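Local coordinates for group 1 truncated hemoglobin (Tetrahymena pyriformis, PDB 3AQ9), which binds one heme per monomer and, as a group I member of the truncated hemoglobin family, probably binds and carries oxygen, at residues A92-L97 / A102-A107. The protein carries 1 engineered substitution. Numbering follows the deposited sequence.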
loop_
_atom_site.group_PDB
_atom_site.type_symbol
_atom_site.label_atom_id
_atom_site.label_comp_id
_atom_site.label_asym_id
_atom_site.label_seq_id
_atom_site.Cartn_x
_atom_site.Cartn_y
_atom_site.Cartn_z
ATOM N N ALA A 92 -6.250 5.528 -6.517
ATOM C CA ALA A 92 -6.043 6.227 -7.836
ATOM C C ALA A 92 -5.167 5.300 -8.763
ATOM O O ALA A 92 -5.395 5.223 -9.977
ATOM C CB ALA A 92 -5.427 7.517 -7.639
ATOM N N THR A 93 -4.198 4.616 -8.122
ATOM C CA THR A 93 -3.304 3.690 -8.873
ATOM C C THR A 93 -4.131 2.553 -9.493
ATOM O O THR A 93 -4.007 2.206 -10.681
ATOM C CB THR A 93 -2.242 3.098 -7.905
ATOM O OG1 THR A 93 -1.400 4.210 -7.494
ATOM C CG2 THR A 93 -1.369 2.046 -8.617
ATOM N N LEU A 94 -4.915 1.908 -8.625
ATOM C CA LEU A 94 -5.724 0.780 -9.127
ATOM C C LEU A 94 -6.721 1.244 -10.194
ATOM O O LEU A 94 -6.958 0.516 -11.157
ATOM C CB LEU A 94 -6.448 0.134 -7.908
ATOM C CG LEU A 94 -5.524 -0.540 -6.852
ATOM C CD1 LEU A 94 -6.309 -1.206 -5.787
ATOM C CD2 LEU A 94 -4.578 -1.618 -7.452
ATOM N N LYS A 95 -7.291 2.471 -10.034
ATOM C CA LYS A 95 -8.269 2.981 -11.038
ATOM C C LYS A 95 -7.510 3.095 -12.351
ATOM O O LYS A 95 -8.017 2.735 -13.466
ATOM C CB LYS A 95 -8.713 4.433 -10.636
ATOM C CG LYS A 95 -9.930 4.974 -11.468
ATOM C CD LYS A 95 -11.128 3.927 -11.145
ATOM C CE LYS A 95 -12.377 3.831 -12.108
ATOM N NZ LYS A 95 -13.037 5.191 -12.071
ATOM N N GLU A 96 -6.329 3.702 -12.259
ATOM C CA GLU A 96 -5.520 4.027 -13.514
ATOM C C GLU A 96 -5.131 2.740 -14.193
ATOM O O GLU A 96 -4.992 2.671 -15.465
ATOM C CB GLU A 96 -4.349 4.960 -13.148
ATOM C CG GLU A 96 -3.397 5.417 -14.319
ATOM C CD GLU A 96 -2.349 6.456 -13.811
ATOM O OE1 GLU A 96 -2.516 6.802 -12.673
ATOM O OE2 GLU A 96 -1.447 6.929 -14.584
ATOM N N LEU A 97 -4.948 1.672 -13.439
ATOM C CA LEU A 97 -4.691 0.336 -13.947
ATOM C C LEU A 97 -5.946 -0.385 -14.489
ATOM O O LEU A 97 -5.831 -1.464 -15.045
ATOM C CB LEU A 97 -3.978 -0.589 -12.952
ATOM C CG LEU A 97 -2.609 0.039 -12.620
ATOM C CD1 LEU A 97 -2.015 -0.855 -11.496
ATOM C CD2 LEU A 97 -1.696 -0.008 -13.919
ATOM N N ALA A 102 -15.644 -1.428 -7.512
ATOM C CA ALA A 102 -16.078 -2.424 -6.481
ATOM C C ALA A 102 -14.875 -3.148 -5.909
ATOM O O ALA A 102 -14.777 -3.332 -4.667
ATOM C CB ALA A 102 -17.102 -3.430 -7.009
ATOM N N VAL A 103 -13.908 -3.510 -6.780
ATOM C CA VAL A 103 -12.730 -4.226 -6.321
ATOM C C VAL A 103 -11.792 -3.280 -5.572
ATOM O O VAL A 103 -11.187 -3.641 -4.536
ATOM C CB VAL A 103 -12.031 -4.959 -7.534
ATOM C CG1 VAL A 103 -10.631 -5.495 -7.091
ATOM C CG2 VAL A 103 -13.043 -6.075 -7.997
ATOM N N ILE A 104 -11.683 -2.035 -6.045
ATOM C CA ILE A 104 -10.858 -1.102 -5.316
ATOM C C ILE A 104 -11.413 -0.965 -3.900
ATOM O O ILE A 104 -10.659 -0.906 -2.921
ATOM C CB ILE A 104 -10.845 0.277 -5.974
ATOM C CG1 ILE A 104 -10.096 0.153 -7.367
ATOM C CG2 ILE A 104 -10.084 1.288 -5.077
ATOM C CD1 ILE A 104 -10.320 1.408 -8.151
ATOM N N ASN A 105 -12.727 -0.933 -3.782
ATOM C CA ASN A 105 -13.295 -0.732 -2.407
ATOM C C ASN A 105 -13.028 -1.937 -1.513
ATOM O O ASN A 105 -12.757 -1.769 -0.317
ATOM C CB ASN A 105 -14.810 -0.491 -2.513
ATOM C CG ASN A 105 -15.128 0.887 -3.148
ATOM O OD1 ASN A 105 -14.247 1.818 -3.164
ATOM N ND2 ASN A 105 -16.386 1.046 -3.673
ATOM N N GLU A 106 -13.115 -3.147 -2.085
ATOM C CA GLU A 106 -12.801 -4.356 -1.300
ATOM C C GLU A 106 -11.348 -4.285 -0.799
ATOM O O GLU A 106 -11.053 -4.588 0.354
ATOM C CB GLU A 106 -13.020 -5.645 -2.111
ATOM C CG GLU A 106 -14.522 -6.078 -2.261
ATOM C CD GLU A 106 -15.297 -6.051 -0.847
ATOM O OE1 GLU A 106 -16.250 -5.192 -0.748
ATOM O OE2 GLU A 106 -15.004 -6.820 0.179
ATOM N N ALA A 107 -10.438 -3.850 -1.678
ATOM C CA ALA A 107 -9.058 -3.821 -1.309
ATOM C C ALA A 107 -8.840 -2.751 -0.221
ATOM O O ALA A 107 -8.141 -3.000 0.799
ATOM C CB ALA A 107 -8.144 -3.441 -2.544
#
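I104 lays its CG1-CD1 arm against helix 80-96, at the join of L94 and K95. Its CG1 lies 3.7 Å from L94 CB, and the arm ends beside the main chain, with I104 CD1 at 3.7 Å from K95 N. An extended chi2 of 168° carries that methyl forward, to meet the helix surface where L94 hands over to K95. K95 CG points away from its own N, and the chain then bends at chi2 (61°); in this shape its aliphatic part crosses the isoleucine at about a right angle. Here K95 CD comes to 4.0 Å from I104 CD1 before the ammonium end turns away, to a weak, long ion pair with D101.

L94 CD1 reaches one turn further along helix 101-112 and rests more loosely on A107 CB, at 4.3 Å. V99, in the short connection between the helices, touches both L94 and I104. The short helical segments run roughly antiparallel (150° between their directions), their axes 10.0 Å apart at closest; the hairpin corresponds to the G and H helices of the 2/2 globin fold. A107 also packs on I7 of helix 7-11.

No hydrogen bond joins the two segments. The interface is small (170 Å²), its side-chain contacts are aliphatic, and lysine methylenes line its exposed border, so it is held by van der Waals packing and burial of apolar surface rather than by directional bonds.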